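Side-chain contacts in cytochrome P450 monooxygenase (Rhodococcus sp. ECU0066, PDB 6KBH), which probably acts as a self-sufficient monooxygenase, housing heme, FMN and a [2Fe-2S] cluster in a single chain so that electrons can reach the oxygen-activating heme: residues N111-L114 with A115-G118; W233-A236 with G237-D241; S270-H273 with S274-M277. All blocks are in the same frame, centred on the assembly; numbering follows the deposited sequence.

Contact 1: residues N111-L114 with A115-G118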
loop_
_atom_site.group_PDB
_atom_site.type_symbol
_atom_site.label_atom_id
_atom_site.label_comp_id
_atom_site.label_asym_id
_atom_site.label_seq_id
_atom_site.Cartn_x
_atom_site.Cartn_y
_atom_site.Cartn_z
ATOM N N ASN A 111 9.012 2.713 40.651
ATOM C CA ASN A 111 9.613 3.996 40.299
ATOM C C ASN A 111 10.998 4.134 40.912
ATOM O O ASN A 111 11.917 4.666 40.276
ATOM C CB ASN A 111 8.716 5.149 40.750
ATOM C CG ASN A 111 7.673 5.515 39.715
ATOM O OD1 ASN A 111 7.906 5.390 38.513
ATOM N ND2 ASN A 111 6.518 5.976 40.179
ATOM N N ALA A 112 11.166 3.665 42.152
ATOM C CA ALA A 112 12.482 3.678 42.779
ATOM C C ALA A 112 13.481 2.861 41.971
ATOM O O ALA A 112 14.640 3.263 41.815
ATOM C CB ALA A 112 12.385 3.152 44.211
ATOM N N VAL A 113 13.049 1.711 41.447
ATOM C CA VAL A 113 13.921 0.897 40.604
ATOM C C VAL A 113 14.298 1.658 39.340
ATOM O O VAL A 113 15.455 1.626 38.899
ATOM C CB VAL A 113 13.245 -0.447 40.276
ATOM C CG1 VAL A 113 14.174 -1.327 39.458
ATOM C CG2 VAL A 113 12.811 -1.156 41.554
ATOM N N LEU A 114 13.330 2.349 38.734
ATOM C CA LEU A 114 13.621 3.152 37.551
ATOM C C LEU A 114 14.589 4.284 37.876
ATOM O O LEU A 114 15.522 4.554 37.109
ATOM C CB LEU A 114 12.327 3.716 36.962
ATOM C CG LEU A 114 11.385 2.769 36.219
ATOM C CD1 LEU A 114 10.050 3.454 35.973
ATOM C CD2 LEU A 114 12.002 2.301 34.907
ATOM N N ALA A 115 14.380 4.959 39.009
ATOM C CA ALA A 115 15.243 6.077 39.373
ATOM C C ALA A 115 16.659 5.616 39.694
ATOM O O ALA A 115 17.609 6.397 39.556
ATOM C CB ALA A 115 14.647 6.838 40.556
ATOM N N ARG A 116 16.823 4.360 40.122
ATOM C CA ARG A 116 18.153 3.860 40.454
ATOM C C ARG A 116 19.052 3.783 39.227
ATOM O O ARG A 116 20.261 4.020 39.334
ATOM C CB ARG A 116 18.049 2.496 41.134
ATOM C CG ARG A 116 17.720 2.580 42.616
ATOM C CD ARG A 116 18.181 1.339 43.351
ATOM N NE ARG A 116 17.499 0.140 42.876
ATOM C CZ ARG A 116 16.372 -0.334 43.398
ATOM N NH1 ARG A 116 15.798 0.292 44.417
ATOM N NH2 ARG A 116 15.820 -1.433 42.903
ATOM N N TYR A 117 18.494 3.456 38.063
ATOM C CA TYR A 117 19.215 3.581 36.807
ATOM C C TYR A 117 19.135 4.988 36.230
ATOM O O TYR A 117 19.564 5.200 35.091
ATOM C CB TYR A 117 18.691 2.576 35.779
ATOM C CG TYR A 117 19.027 1.132 36.076
ATOM C CD1 TYR A 117 18.236 0.373 36.930
ATOM C CD2 TYR A 117 20.134 0.526 35.497
ATOM C CE1 TYR A 117 18.540 -0.952 37.199
ATOM C CE2 TYR A 117 20.447 -0.796 35.761
ATOM C CZ TYR A 117 19.644 -1.529 36.613
ATOM O OH TYR A 117 19.948 -2.843 36.881
ATOM N N GLY A 118 18.590 5.944 36.986
ATOM C CA GLY A 118 18.464 7.319 36.542
ATOM C C GLY A 118 17.818 7.459 35.179
ATOM O O GLY A 118 18.298 8.215 34.329
#

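Contact 2: residues W233-A236 with G237-D241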
loop_
_atom_site.group_PDB
_atom_site.type_symbol
_atom_site.label_atom_id
_atom_site.label_comp_id
_atom_site.label_asym_id
_atom_site.label_seq_id
_atom_site.Cartn_x
_atom_site.Cartn_y
_atom_site.Cartn_z
ATOM N N TRP A 233 18.055 1.106 29.644
ATOM C CA TRP A 233 18.192 2.544 29.418
ATOM C C TRP A 233 19.648 2.987 29.482
ATOM O O TRP A 233 20.092 3.798 28.661
ATOM C CB TRP A 233 17.363 3.312 30.437
ATOM C CG TRP A 233 17.628 4.785 30.460
ATOM C CD1 TRP A 233 18.440 5.454 31.325
ATOM C CD2 TRP A 233 17.065 5.774 29.589
ATOM N NE1 TRP A 233 18.426 6.798 31.045
ATOM C CE2 TRP A 233 17.588 7.021 29.984
ATOM C CE3 TRP A 233 16.172 5.726 28.514
ATOM C CZ2 TRP A 233 17.249 8.209 29.343
ATOM C CZ3 TRP A 233 15.836 6.907 27.878
ATOM C CH2 TRP A 233 16.374 8.132 28.294
ATOM N N GLN A 234 20.404 2.484 30.460
ATOM C CA GLN A 234 21.782 2.935 30.613
ATOM C C GLN A 234 22.752 2.183 29.715
ATOM O O GLN A 234 23.746 2.772 29.278
ATOM C CB GLN A 234 22.225 2.838 32.080
ATOM C CG GLN A 234 22.603 1.456 32.580
ATOM C CD GLN A 234 23.195 1.501 33.982
ATOM O OE1 GLN A 234 23.375 2.577 34.554
ATOM N NE2 GLN A 234 23.495 0.333 34.541
ATOM N N PHE A 235 22.491 0.910 29.411
ATOM C CA PHE A 235 23.297 0.247 28.394
ATOM C C PHE A 235 23.090 0.914 27.031
ATOM O O PHE A 235 24.060 1.222 26.319
ATOM C CB PHE A 235 22.975 -1.250 28.365
ATOM C CG PHE A 235 23.852 -2.050 27.432
ATOM C CD1 PHE A 235 24.827 -1.429 26.662
ATOM C CD2 PHE A 235 23.695 -3.437 27.330
ATOM C CE1 PHE A 235 25.609 -2.156 25.804
ATOM C CE2 PHE A 235 24.483 -4.181 26.487
ATOM C CZ PHE A 235 25.447 -3.524 25.708
ATOM N N ALA A 236 21.843 1.208 26.672
ATOM C CA ALA A 236 21.656 1.933 25.424
ATOM C C ALA A 236 22.308 3.308 25.476
ATOM O O ALA A 236 22.575 3.890 24.421
ATOM C CB ALA A 236 20.172 2.050 25.082
ATOM N N GLY A 237 22.599 3.823 26.674
ATOM C CA GLY A 237 23.311 5.088 26.772
ATOM C C GLY A 237 24.750 4.988 26.300
ATOM O O GLY A 237 25.254 5.889 25.621
ATOM N N THR A 238 25.432 3.897 26.657
ATOM C CA THR A 238 26.780 3.666 26.146
ATOM C C THR A 238 26.760 3.421 24.645
ATOM O O THR A 238 27.618 3.932 23.915
ATOM C CB THR A 238 27.416 2.474 26.861
ATOM O OG1 THR A 238 26.940 1.257 26.272
ATOM C CG2 THR A 238 27.061 2.487 28.342
ATOM N N VAL A 239 25.789 2.636 24.171
ATOM C CA VAL A 239 25.699 2.326 22.749
ATOM C C VAL A 239 25.575 3.603 21.930
ATOM O O VAL A 239 26.228 3.755 20.890
ATOM C CB VAL A 239 24.523 1.367 22.487
ATOM C CG1 VAL A 239 24.336 1.159 21.004
ATOM C CG2 VAL A 239 24.762 0.039 23.182
ATOM N N LEU A 240 24.752 4.550 22.392
ATOM C CA LEU A 240 24.621 5.821 21.684
ATOM C C LEU A 240 25.926 6.607 21.709
ATOM O O LEU A 240 26.292 7.241 20.713
ATOM C CB LEU A 240 23.488 6.654 22.280
ATOM C CG LEU A 240 23.204 7.940 21.499
ATOM C CD1 LEU A 240 22.827 7.615 20.061
ATOM C CD2 LEU A 240 22.125 8.776 22.167
ATOM N N ASP A 241 26.635 6.591 22.842
ATOM C CA ASP A 241 27.927 7.265 22.910
ATOM C C ASP A 241 28.942 6.605 21.985
ATOM O O ASP A 241 29.786 7.286 21.392
ATOM C CB ASP A 241 28.446 7.278 24.349
ATOM C CG ASP A 241 27.741 8.302 25.218
ATOM O OD1 ASP A 241 27.020 9.164 24.668
ATOM O OD2 ASP A 241 27.916 8.249 26.454
#

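Contact 3: residues S270-H273 with S274-M277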
loop_
_atom_site.group_PDB
_atom_site.type_symbol
_atom_site.label_atom_id
_atom_site.label_comp_id
_atom_site.label_asym_id
_atom_site.label_seq_id
_atom_site.Cartn_x
_atom_site.Cartn_y
_atom_site.Cartn_z
ATOM N N SER A 270 19.009 14.098 24.884
ATOM C CA SER A 270 17.973 13.330 25.566
ATOM C C SER A 270 17.069 12.614 24.575
ATOM O O SER A 270 16.615 11.495 24.844
ATOM C CB SER A 270 17.146 14.246 26.470
ATOM O OG SER A 270 16.377 15.156 25.702
ATOM N N TYR A 271 16.815 13.228 23.419
ATOM C CA TYR A 271 15.823 12.685 22.498
ATOM C C TYR A 271 16.304 11.395 21.842
ATOM O O TYR A 271 15.545 10.423 21.749
ATOM C CB TYR A 271 15.460 13.718 21.437
ATOM C CG TYR A 271 14.167 13.370 20.759
ATOM C CD1 TYR A 271 12.962 13.566 21.409
ATOM C CD2 TYR A 271 14.150 12.814 19.487
ATOM C CE1 TYR A 271 11.777 13.237 20.815
ATOM C CE2 TYR A 271 12.960 12.481 18.876
ATOM C CZ TYR A 271 11.776 12.693 19.545
ATOM O OH TYR A 271 10.580 12.370 18.943
ATOM N N LEU A 272 17.551 11.372 21.352
ATOM C CA LEU A 272 18.050 10.154 20.715
ATOM C C LEU A 272 18.302 9.062 21.736
ATOM O O LEU A 272 18.209 7.876 21.403
ATOM C CB LEU A 272 19.332 10.397 19.909
ATOM C CG LEU A 272 19.288 11.357 18.723
ATOM C CD1 LEU A 272 19.342 12.730 19.262
ATOM C CD2 LEU A 272 20.433 11.141 17.759
ATOM N N HIS A 273 18.642 9.430 22.970
ATOM C CA HIS A 273 18.653 8.431 24.030
ATOM C C HIS A 273 17.259 7.850 24.222
ATOM O O HIS A 273 17.104 6.642 24.438
ATOM C CB HIS A 273 19.175 9.041 25.330
ATOM C CG HIS A 273 19.599 8.020 26.337
ATOM N ND1 HIS A 273 20.075 8.355 27.586
ATOM C CD2 HIS A 273 19.616 6.668 26.278
ATOM C CE1 HIS A 273 20.368 7.252 28.251
ATOM N NE2 HIS A 273 20.099 6.215 27.480
ATOM N N SER A 274 16.231 8.696 24.128
ATOM C CA SER A 274 14.860 8.197 24.115
ATOM C C SER A 274 14.569 7.425 22.835
ATOM O O SER A 274 13.891 6.391 22.868
ATOM C CB SER A 274 13.878 9.358 24.279
ATOM O OG SER A 274 13.949 9.915 25.581
ATOM N N MET A 275 15.079 7.909 21.697
ATOM C CA MET A 275 14.865 7.238 20.418
ATOM C C MET A 275 15.397 5.812 20.408
ATOM O O MET A 275 14.968 5.009 19.573
ATOM C CB MET A 275 15.527 8.024 19.287
ATOM C CG MET A 275 14.763 9.251 18.832
ATOM S SD MET A 275 15.737 10.236 17.681
ATOM C CE MET A 275 16.054 9.036 16.388
ATOM N N MET A 276 16.326 5.480 21.306
ATOM C CA MET A 276 16.883 4.132 21.322
ATOM C C MET A 276 15.861 3.118 21.829
ATOM O O MET A 276 15.662 2.065 21.212
ATOM C CB MET A 276 18.154 4.101 22.171
ATOM C CG MET A 276 19.086 2.943 21.845
ATOM S SD MET A 276 20.020 3.174 20.317
ATOM C CE MET A 276 21.107 4.508 20.791
ATOM N N MET A 277 15.206 3.412 22.956
ATOM C CA MET A 277 14.178 2.508 23.462
ATOM C C MET A 277 12.876 2.655 22.695
ATOM O O MET A 277 12.245 1.656 22.333
ATOM C CB MET A 277 13.918 2.753 24.944
ATOM C CG MET A 277 12.988 1.714 25.554
ATOM S SD MET A 277 13.036 1.655 27.353
ATOM C CE MET A 277 11.398 2.260 27.761
#

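Contact 1: residues N111-L114 with A115-G118
Arg116 folds back along the helix so that one face of its guanidinium lies over the backbone of Val113 and Ala112, three and four residues earlier. NH2 lies 3.3 Å from Val113 CG2, the branch anti to the valine's own carbonyl carbon, while Val113 CA and Ala112 O both lie over the same face, nearly 4 Å above the plane and offset toward its rim. A bend at the third torsion (chi3 -63°) returns the charged end to the helix, with CG passing 3.3 Å from Ala112 O. Tyr117 takes the neighbouring position and turns an edge to the backbone: CD1 approaches Val113 O at 3.6 Å, nearly in the ring plane.

The main chain holds these groups in place. Ala115 N donates to Asn111 O at 2.8 Å, and Arg116 N to Ala112 O at 3.0 Å with a weak second bond to Val113 O. Tyr117 N reaches Leu114 O only weakly, as the helical pattern gives out. Further out, Val113 and Leu114 rest on Ala226 of helix 219-242, and Tyr117 OH makes a weak hydrogen bond to Lys231 NZ.

Gly118, at positive phi, closes the turn: its N bonds Ala115 O at 2.8 Å and Tyr119 N returns to Leu114 O, the Schellman motif that ends helix 108-116, probably the B' helix of the P450 fold.

Contact 2: residues W233-A236 with G237-D241
Phe235 and Thr238 meet one turn apart on helix 219-242, probably the G helix of the P450 fold, and share one carbonyl. Phe235 O accepts two hydrogen bonds. The hydroxyl of Thr238 donates to it from OG1 at 2.9 Å, in the carbonyl plane and on a lone pair; Val239 N donates at 3.1 Å, almost straight (N-H...O 167°) and nearly along the C=O axis. The threonine's first torsion (chi1 81°) sets OG1 between its own N and carbonyl carbon, the crowded position, which swings the hydroxyl back to the preceding turn. This satisfies the hydroxyl of an exposed residue within its own helix.

The other carbonyls fare differently. Ala236 O receives Leu240 N at 3.0 Å in a regular i to i+4 bond. Gly237 N is shared between two weak bonds, to Trp233 O and Gln234 O, and Thr238 N reaches Gln234 O weakly at 3.3 Å. Trp233 O finds a firmer donor outside the helix in His273 NE2, whose imidazole also stacks on the Trp233 ring; Tyr119 meets that indole edge-to-face.

The Phe235 ring reaches forward over the next turn, CG anti to the backbone N, and is touched by both Thr238 and Val239, while Tyr205 packs on it from a loop. Ala236 and Leu240 instead turn to Met276 of helix 269-281. Val239 brings CG2 to 3.5 Å from Phe235 CE1, and Thr238 OG1 lies near the plane of the ring at its edge, 3.4 Å from Phe235 CD1.

Contact 3: residues S270-H273 with S274-M277
Tyr271 and Met275 are brought together by two different first torsions. The tyrosine's CG lies anti to its backbone N (chi1 -162°), sending the ring forward along the helix, while the methionine's CG lies anti to the carbonyl carbon (chi1 -78°), turning its chain back to meet it. The result is a Met-aromatic contact, four residues apart, on helix 269-281, probably the first part of the long helix that runs past the heme in P450s. SD stands 4.6 Å from the centroid of the Tyr271 ring, 68° off the normal and so oblique to it, with Tyr271 CD2 its nearest ring atom at 3.5 Å.

Beneath the side chains, Met275 N donates to Tyr271 O in the carbonyl plane, and Ser274 N to Ser270 O at 2.9 Å. Met276 N is divided between weak bonds to Leu272 O and His273 O.

Outward, Tyr271 OH bonds Glu128 OE2 and its ring takes a cation-pi contact from Arg136; the side chain of Tyr271 lies about 6 Å from that of the heme-binding His133. With an alanine here, Met275 SD would probably lose its aromatic neighbour, Glu128 its hydroxyl partner and Arg136 the ring of its cation-pi contact. Ser274 OG is held by Asn122 OD1, and Ser270 OG by Thr268 OG1 just before the helix. Trp252 and Met253 of helix 252-262 pack on Met275. Leu272 runs alongside Met275, pointing the same way, its CG 3.9 Å from Met275 SD.

How the contacts relate
All three contacts lie in the heme-binding P450 part of the chain, on one side of the molecule's centre and apart from the FMN and iron-sulfur sites. They follow in series on helices 108-116, 219-242 and 269-281. Contacts 2 and 3 are neighbours, their centres about 9 Å apart, with the two helices meeting directly: Ala236 CB lies 3.5 Å from Met276 CG. Contact 1 sits further out, its centre about 16 Å from contact 2, which it touches through Tyr117 and Gln234, and about 17 Å from contact 3, without touching it. Helix 219-242 touches both the surface helix end and the buried helix, whose Tyr271 side chain comes to about 8 Å from the heme.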